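Local coordinates for protein DnaJ homolog dnj-2 (Caenorhabditis elegans, PDB 2QSA) that probably acts as a membrane-bound Hsp40 co-chaperone, its J domain, the part crystallised here, likely stimulating the ATPase of an Hsp70 partner, at residues Asp19-Asn24 / Arg38-Lys43; Glu26-Gln31 / Glu76-Tyr81; Asp82-His87 / Phe92-Gln97. One frame throughout, in Å; residues are numbered along the deposited sequence.

Contact 1: residues Asp19-Asn24 / Arg38-Lys43; sequences DVLEVN and RALARK
Leu40, on helix 30-43 of the J domain, fits one methyl group against the turn from Val20 to Glu22 at the close of helix 17-20. That turn is a Schellman motif, with Glu22 at positive phi, and the reversal leaves the carbonyl of Val20 and the CA of Leu21 beside the methyl. Leu40 CD1 lies 3.5 Å from Val20 O and equally close to Leu21 CA. Its CG sits beside the backbone N, anti to the carbonyl carbon (chi1 -75°), which sends the branch across the gap. The two leucine side chains cross obliquely, Leu21 CD2 standing 4.0 Å from Leu40 CD1. The other branch, Leu40 CD2, borders the carboxylate of the exposed Glu22, 4.3 Å from its OE1. One residue on, Ala41 turns to another neighbour and packs on Phe62 of helix 52-73, the helix that also covers Leu21 through Ile65 and Ala68. At the end of the segment Lys43 reaches out fully extended towards Glu22 without pairing with it. Its ammonium NZ stops 6.0 Å from Glu22 OE2, while its backbone O accepts a hydrogen bond from Arg48 NH1.

Contact 2: residues Glu26-Gln31 / Glu76-Tyr81; sequences EEFDKQ and EAKTNY
Phe28 and Lys78 meet between backbones that stay well apart, their CA atoms 11.0 Å from each other, with Phe28 in extended loop just ahead of helix 30-43 and Lys78 within helix 75-86. The two side chains bridge the gap by running antiparallel alongside each other. With CG anti to the backbone N (chi1 175°) the Phe28 ring swings toward helix 75-86, and its second torsion, close to a right angle, turns a face to the lysine. Lys78 CE sits over the middle of that face, 3.4 Å from the ring centroid and only 3° off the normal, a CH-pi contact so well centred that all six ring carbons are nearly equidistant from it. Lys78 CD follows nearer the rim, 3.8 Å from Phe28 CZ. The chain is straight as far as CE and bends at the last torsion (chi4 -64°), leaving Lys78 NZ 4.5 Å from the centroid of the Phe28 ring, still over the face and in a cation-pi position. The ammonium has a stronger partner in Asp82, whose OD2 forms a salt bridge with it; Tyr18, which also packs on Phe28, adds a weak hydrogen bond. The methylenes thus supply dispersion and polarised C-H groups to the ring, while the Asp82 salt bridge probably helps fix the bend that keeps CE there, the ring taking a secondary share of the charge.

Contact 3: residues Asp82-His87 / Phe92-Gln97; sequences DYYLDH and FYNYYQ
Asn94 of helix 91-101 reaches across a helical hairpin to His87, the first residue past helix 75-86; the axes of 82-86 and 92-97 approach to 10.0 Å and run nearly antiparallel, at 160°. Its CG, anti to the carbonyl carbon (chi1 -68°), points the amide at that helix end. Asn94 ND2 donates to His87 O over 2.9 Å, bent to 146° at the hydrogen; the oxygen lies near the amide plane, but the donor stands above the plane of the carbonyl. Asn94 OD1 meets the edge of the Tyr83 ring, 3.6 Å from CD2, and touches Tyr84 CA. The amide stands almost perpendicular to the Tyr84 ring, at its edge. With an alanine here, the amide gone, His87 O would probably lose this donor and a gap open beside the Tyr83 and Tyr84 edges. Tyr93 turns an edge to the Tyr83 face in an offset edge-to-face pair, its CE2 3.4 Å from Tyr83 CE2. The imidazole of His87 covers the opposite face of Tyr83, CD2 lying 3.2 Å above its centre. Further out, Gln97 CG packs on Tyr93, Gln90 OE1 bonds Tyr83 OH, and Ala7 N bonds Tyr84 OH.

The three contacts follow the J domain from the C-terminal part of helix 30-43 to the hairpin of helices 75-86 and 91-101. Contact 1 uses the C-terminal part of helix 30-43 and contact 2 the residues leading into its start, with centres 14 Å apart; the HPD loop, the signature of J domains in Hsp70 partnership, follows the end used by contact 1. Contacts 2 and 3 share helix 75-86, also 14 Å between centres, and touch where Asn80 ND2 packs 3.6 Å from Gln97 O; the salt bridge from Lys78 to Asp82 joins their segments too. Contacts 1 and 3 lie on opposite sides of the chain's centre, 23 Å between centres and about 8 Å between nearest atoms.

Contact 1: residues Asp19-Asn24 / Arg38-Lys43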
# COMPACT_ATOMS: atom_id res chain seq x y z
N ASP A 19 -6.16 2.14 3.72
CA ASP A 19 -7.47 1.57 3.31
C ASP A 19 -7.30 0.22 2.64
O ASP A 19 -8.13 -0.66 2.83
CB ASP A 19 -8.18 2.50 2.33
CG ASP A 19 -8.58 3.83 2.97
OD1 ASP A 19 -8.60 3.94 4.19
OD2 ASP A 19 -8.94 4.76 2.20
N VAL A 20 -6.22 0.07 1.85
CA VAL A 20 -5.97 -1.21 1.19
C VAL A 20 -5.93 -2.39 2.18
O VAL A 20 -6.47 -3.47 1.91
CB VAL A 20 -4.64 -1.18 0.35
CG1 VAL A 20 -4.28 -2.59 -0.16
CG2 VAL A 20 -4.79 -0.21 -0.84
N LEU A 21 -5.27 -2.16 3.31
CA LEU A 21 -5.18 -3.17 4.36
C LEU A 21 -6.27 -3.08 5.42
O LEU A 21 -6.26 -3.87 6.38
CB LEU A 21 -3.79 -3.10 4.99
CG LEU A 21 -2.64 -3.42 4.00
CD1 LEU A 21 -1.27 -3.30 4.75
CD2 LEU A 21 -2.76 -4.83 3.41
N GLU A 22 -7.22 -2.17 5.25
CA GLU A 22 -8.34 -1.95 6.19
C GLU A 22 -7.79 -1.70 7.61
O GLU A 22 -8.30 -2.22 8.60
CB GLU A 22 -9.35 -3.13 6.12
CG GLU A 22 -9.86 -3.40 4.67
CD GLU A 22 -10.64 -4.75 4.46
OE1 GLU A 22 -10.44 -5.74 5.21
OE2 GLU A 22 -11.42 -4.82 3.48
N VAL A 23 -6.70 -0.94 7.69
CA VAL A 23 -6.16 -0.49 8.97
C VAL A 23 -6.38 1.01 9.12
O VAL A 23 -6.60 1.71 8.13
CB VAL A 23 -4.67 -0.82 9.18
CG1 VAL A 23 -4.46 -2.32 9.24
CG2 VAL A 23 -3.85 -0.24 8.10
N ASN A 24 -6.31 1.50 10.34
CA ASN A 24 -6.66 2.87 10.62
C ASN A 24 -5.37 3.63 10.94
O ASN A 24 -4.66 3.25 11.86
CB ASN A 24 -7.64 2.87 11.81
CG ASN A 24 -8.07 4.25 12.24
OD1 ASN A 24 -7.68 5.25 11.64
ND2 ASN A 24 -8.91 4.30 13.29
N ARG A 38 -1.35 -10.30 6.45
CA ARG A 38 -1.30 -11.76 6.28
C ARG A 38 -2.67 -12.32 5.85
O ARG A 38 -2.73 -13.19 4.97
CB ARG A 38 -0.77 -12.48 7.53
CG ARG A 38 0.71 -12.15 7.82
CD ARG A 38 1.12 -12.47 9.28
NE ARG A 38 1.09 -13.93 9.51
CZ ARG A 38 2.08 -14.77 9.19
NH1 ARG A 38 3.24 -14.34 8.65
NH2 ARG A 38 1.89 -16.07 9.40
N ALA A 39 -3.74 -11.79 6.43
CA ALA A 39 -5.11 -12.22 6.09
C ALA A 39 -5.45 -11.86 4.66
O ALA A 39 -6.02 -12.69 3.94
CB ALA A 39 -6.12 -11.62 7.06
N LEU A 40 -5.14 -10.62 4.26
CA LEU A 40 -5.53 -10.16 2.89
C LEU A 40 -4.65 -10.82 1.83
O LEU A 40 -5.14 -11.16 0.75
CB LEU A 40 -5.44 -8.65 2.78
CG LEU A 40 -6.61 -7.99 3.51
CD1 LEU A 40 -6.37 -6.45 3.72
CD2 LEU A 40 -7.94 -8.30 2.76
N ALA A 41 -3.36 -10.98 2.14
CA ALA A 41 -2.43 -11.73 1.25
C ALA A 41 -2.92 -13.16 1.02
O ALA A 41 -2.94 -13.63 -0.12
CB ALA A 41 -1.00 -11.74 1.81
N ARG A 42 -3.37 -13.82 2.10
CA ARG A 42 -3.95 -15.16 1.96
C ARG A 42 -5.17 -15.13 1.07
O ARG A 42 -5.32 -15.97 0.19
CB ARG A 42 -4.33 -15.75 3.31
CG ARG A 42 -3.17 -16.31 4.07
CD ARG A 42 -3.66 -17.20 5.23
NE ARG A 42 -4.31 -16.42 6.30
CZ ARG A 42 -3.66 -15.69 7.21
NH1 ARG A 42 -2.33 -15.60 7.17
NH2 ARG A 42 -4.33 -15.03 8.14
N LYS A 43 -6.05 -14.16 1.31
CA LYS A 43 -7.29 -14.04 0.53
C LYS A 43 -7.05 -13.86 -0.97
O LYS A 43 -7.79 -14.39 -1.80
CB LYS A 43 -8.14 -12.89 1.09
CG LYS A 43 -9.43 -12.62 0.29
CD LYS A 43 -10.18 -11.39 0.83
CE LYS A 43 -11.55 -11.21 0.10
NZ LYS A 43 -11.98 -9.80 0.25

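Contact 2: residues Glu26-Gln31 / Glu76-Tyr81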
# COMPACT_ATOMS: atom_id res chain seq x y z
N GLU A 26 -4.93 6.39 12.50
CA GLU A 26 -4.94 6.93 13.85
C GLU A 26 -4.81 5.86 14.94
O GLU A 26 -4.46 6.19 16.07
CB GLU A 26 -6.16 7.84 14.08
CG GLU A 26 -6.51 8.78 12.90
CD GLU A 26 -5.34 9.64 12.39
OE1 GLU A 26 -4.39 9.89 13.17
OE2 GLU A 26 -5.38 10.08 11.22
N GLU A 27 -5.09 4.59 14.60
CA GLU A 27 -4.98 3.51 15.59
C GLU A 27 -3.99 2.45 15.11
O GLU A 27 -4.12 1.24 15.37
CB GLU A 27 -6.36 2.90 15.91
CG GLU A 27 -7.42 3.92 16.38
CD GLU A 27 -7.19 4.47 17.80
OE1 GLU A 27 -6.49 3.83 18.61
OE2 GLU A 27 -7.75 5.54 18.13
N PHE A 28 -2.96 2.92 14.42
CA PHE A 28 -1.95 2.05 13.81
C PHE A 28 -1.02 1.40 14.83
O PHE A 28 -0.60 2.03 15.80
CB PHE A 28 -1.10 2.92 12.88
CG PHE A 28 0.06 2.19 12.27
CD1 PHE A 28 -0.09 1.50 11.06
CD2 PHE A 28 1.28 2.11 12.94
CE1 PHE A 28 0.98 0.83 10.48
CE2 PHE A 28 2.37 1.43 12.37
CZ PHE A 28 2.21 0.78 11.15
N ASP A 29 -0.72 0.12 14.61
CA ASP A 29 0.52 -0.46 15.13
C ASP A 29 0.94 -1.64 14.27
O ASP A 29 0.15 -2.15 13.45
CB ASP A 29 0.46 -0.85 16.62
CG ASP A 29 -0.51 -2.01 16.90
OD1 ASP A 29 -0.41 -3.09 16.30
OD2 ASP A 29 -1.37 -1.87 17.81
N LYS A 30 2.19 -2.05 14.42
CA LYS A 30 2.78 -3.01 13.49
C LYS A 30 2.19 -4.41 13.66
O LYS A 30 2.21 -5.24 12.73
CB LYS A 30 4.30 -3.02 13.66
CG LYS A 30 4.92 -1.74 13.14
CD LYS A 30 6.43 -1.86 13.12
CE LYS A 30 7.06 -0.53 13.10
NZ LYS A 30 8.49 -0.70 13.42
N GLN A 31 1.73 -4.71 14.88
CA GLN A 31 1.10 -5.98 15.12
C GLN A 31 -0.20 -6.10 14.30
O GLN A 31 -0.40 -7.09 13.57
CB GLN A 31 0.91 -6.14 16.62
CG GLN A 31 0.67 -7.48 17.14
CD GLN A 31 0.64 -7.43 18.69
OE1 GLN A 31 1.69 -7.55 19.39
NE2 GLN A 31 -0.55 -7.27 19.21
N GLU A 76 10.64 4.32 7.83
CA GLU A 76 11.02 5.43 6.97
C GLU A 76 10.01 5.65 5.85
O GLU A 76 9.58 6.79 5.60
CB GLU A 76 12.42 5.23 6.39
CG GLU A 76 12.94 6.40 5.58
CD GLU A 76 14.43 6.32 5.32
OE1 GLU A 76 15.04 5.23 5.46
OE2 GLU A 76 15.00 7.37 4.99
N ALA A 77 9.61 4.55 5.20
CA ALA A 77 8.61 4.60 4.10
C ALA A 77 7.31 5.17 4.68
O ALA A 77 6.67 6.02 4.04
CB ALA A 77 8.38 3.21 3.51
N LYS A 78 6.93 4.71 5.89
CA LYS A 78 5.65 5.13 6.48
C LYS A 78 5.72 6.63 6.80
O LYS A 78 4.76 7.35 6.57
CB LYS A 78 5.31 4.32 7.75
CG LYS A 78 3.96 4.70 8.31
CD LYS A 78 3.64 3.85 9.53
CE LYS A 78 2.23 4.21 10.08
NZ LYS A 78 2.17 5.64 10.57
N THR A 79 6.85 7.09 7.33
CA THR A 79 6.99 8.52 7.64
C THR A 79 6.86 9.34 6.33
O THR A 79 6.11 10.33 6.27
CB THR A 79 8.36 8.76 8.33
OG1 THR A 79 8.34 8.12 9.61
CG2 THR A 79 8.61 10.27 8.49
N ASN A 80 7.52 8.86 5.27
CA ASN A 80 7.39 9.50 3.94
C ASN A 80 5.95 9.47 3.43
O ASN A 80 5.42 10.47 2.91
CB ASN A 80 8.29 8.79 2.92
CG ASN A 80 9.79 9.09 3.16
OD1 ASN A 80 10.12 9.98 3.91
ND2 ASN A 80 10.67 8.34 2.51
N TYR A 81 5.31 8.32 3.61
CA TYR A 81 3.92 8.14 3.15
C TYR A 81 2.95 9.09 3.85
O TYR A 81 2.15 9.81 3.18
CB TYR A 81 3.46 6.70 3.39
CG TYR A 81 2.13 6.44 2.67
CD1 TYR A 81 2.03 6.62 1.27
CD2 TYR A 81 0.98 6.04 3.37
CE1 TYR A 81 0.84 6.43 0.58
CE2 TYR A 81 -0.23 5.84 2.71
CZ TYR A 81 -0.32 6.02 1.32
OH TYR A 81 -1.47 5.80 0.65

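Contact 3: residues Asp82-His87 / Phe92-Gln97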
# COMPACT_ATOMS: atom_id res chain seq x y z
N ASP A 82 3.07 9.15 5.17
CA ASP A 82 2.23 10.05 5.95
C ASP A 82 2.44 11.53 5.55
O ASP A 82 1.48 12.31 5.47
CB ASP A 82 2.51 9.83 7.43
CG ASP A 82 1.94 8.51 7.94
OD1 ASP A 82 1.09 7.88 7.26
OD2 ASP A 82 2.36 8.08 9.05
N TYR A 83 3.69 11.90 5.29
CA TYR A 83 4.00 13.25 4.82
C TYR A 83 3.31 13.54 3.46
O TYR A 83 2.68 14.59 3.26
CB TYR A 83 5.50 13.43 4.72
CG TYR A 83 5.86 14.89 4.50
CD1 TYR A 83 6.19 15.69 5.58
CD2 TYR A 83 5.82 15.44 3.24
CE1 TYR A 83 6.50 17.02 5.39
CE2 TYR A 83 6.15 16.76 3.01
CZ TYR A 83 6.47 17.56 4.11
OH TYR A 83 6.80 18.88 3.90
N TYR A 84 3.43 12.59 2.55
CA TYR A 84 2.72 12.66 1.25
C TYR A 84 1.20 12.81 1.38
O TYR A 84 0.60 13.64 0.70
CB TYR A 84 3.06 11.36 0.53
CG TYR A 84 2.22 10.98 -0.67
CD1 TYR A 84 2.35 11.70 -1.88
CD2 TYR A 84 1.40 9.82 -0.64
CE1 TYR A 84 1.62 11.30 -3.03
CE2 TYR A 84 0.66 9.43 -1.79
CZ TYR A 84 0.79 10.13 -2.97
OH TYR A 84 0.11 9.71 -4.07
N LEU A 85 0.60 12.00 2.26
CA LEU A 85 -0.85 12.13 2.50
C LEU A 85 -1.18 13.56 3.00
O LEU A 85 -2.17 14.17 2.58
CB LEU A 85 -1.34 11.12 3.53
CG LEU A 85 -1.32 9.65 3.10
CD1 LEU A 85 -1.87 8.83 4.29
CD2 LEU A 85 -2.20 9.40 1.81
N ASP A 86 -0.33 14.06 3.88
CA ASP A 86 -0.56 15.36 4.56
C ASP A 86 -0.19 16.56 3.70
O ASP A 86 -0.68 17.70 3.96
CB ASP A 86 0.22 15.40 5.89
CG ASP A 86 -0.35 14.46 6.94
OD1 ASP A 86 -1.48 13.92 6.76
OD2 ASP A 86 0.36 14.22 7.95
N HIS A 87 0.68 16.36 2.70
CA HIS A 87 1.22 17.47 1.90
C HIS A 87 1.20 17.14 0.41
O HIS A 87 2.24 17.07 -0.22
CB HIS A 87 2.65 17.83 2.36
CG HIS A 87 2.79 17.96 3.84
ND1 HIS A 87 2.56 19.14 4.52
CD2 HIS A 87 3.13 17.04 4.78
CE1 HIS A 87 2.76 18.95 5.81
NE2 HIS A 87 3.11 17.69 6.00
N PHE A 92 7.37 17.56 -5.89
CA PHE A 92 8.74 17.14 -6.12
C PHE A 92 9.31 16.44 -4.87
O PHE A 92 9.91 15.37 -4.98
CB PHE A 92 9.62 18.31 -6.57
CG PHE A 92 10.93 17.84 -7.12
CD1 PHE A 92 11.16 17.86 -8.51
CD2 PHE A 92 11.92 17.35 -6.26
CE1 PHE A 92 12.39 17.41 -9.02
CE2 PHE A 92 13.16 16.88 -6.78
CZ PHE A 92 13.36 16.91 -8.18
N TYR A 93 9.10 17.02 -3.70
CA TYR A 93 9.60 16.43 -2.48
C TYR A 93 9.03 14.99 -2.31
O TYR A 93 9.76 14.04 -2.02
CB TYR A 93 9.16 17.33 -1.31
CG TYR A 93 9.63 16.79 0.03
CD1 TYR A 93 10.95 16.94 0.45
CD2 TYR A 93 8.74 16.08 0.85
CE1 TYR A 93 11.36 16.41 1.69
CE2 TYR A 93 9.15 15.53 2.06
CZ TYR A 93 10.43 15.69 2.48
OH TYR A 93 10.77 15.10 3.69
N ASN A 94 7.74 14.82 -2.50
CA ASN A 94 7.13 13.49 -2.31
C ASN A 94 7.64 12.46 -3.31
O ASN A 94 7.97 11.31 -2.95
CB ASN A 94 5.61 13.59 -2.41
CG ASN A 94 5.01 14.37 -1.23
OD1 ASN A 94 5.54 14.31 -0.13
ND2 ASN A 94 3.87 15.04 -1.47
N TYR A 95 7.76 12.88 -4.56
CA TYR A 95 8.35 11.98 -5.55
C TYR A 95 9.80 11.64 -5.21
O TYR A 95 10.20 10.47 -5.31
CB TYR A 95 8.30 12.62 -6.94
CG TYR A 95 6.99 12.44 -7.69
CD1 TYR A 95 5.79 12.95 -7.20
CD2 TYR A 95 6.98 11.81 -8.94
CE1 TYR A 95 4.59 12.79 -7.92
CE2 TYR A 95 5.78 11.66 -9.67
CZ TYR A 95 4.60 12.17 -9.14
OH TYR A 95 3.40 12.04 -9.84
N TYR A 96 10.59 12.66 -4.86
CA TYR A 96 11.99 12.46 -4.49
C TYR A 96 12.12 11.46 -3.31
O TYR A 96 12.92 10.50 -3.36
CB TYR A 96 12.59 13.82 -4.09
CG TYR A 96 14.01 13.72 -3.59
CD1 TYR A 96 15.07 13.55 -4.49
CD2 TYR A 96 14.29 13.73 -2.24
CE1 TYR A 96 16.37 13.42 -4.05
CE2 TYR A 96 15.61 13.56 -1.78
CZ TYR A 96 16.63 13.41 -2.70
OH TYR A 96 17.93 13.26 -2.28
N GLN A 97 11.32 11.66 -2.26
CA GLN A 97 11.43 10.77 -1.09
C GLN A 97 11.05 9.33 -1.46
O GLN A 97 11.68 8.40 -0.98
CB GLN A 97 10.56 11.22 0.08
CG GLN A 97 10.90 12.65 0.65
CD GLN A 97 12.36 12.82 1.05
OE1 GLN A 97 13.02 11.90 1.52
NE2 GLN A 97 12.86 14.05 0.88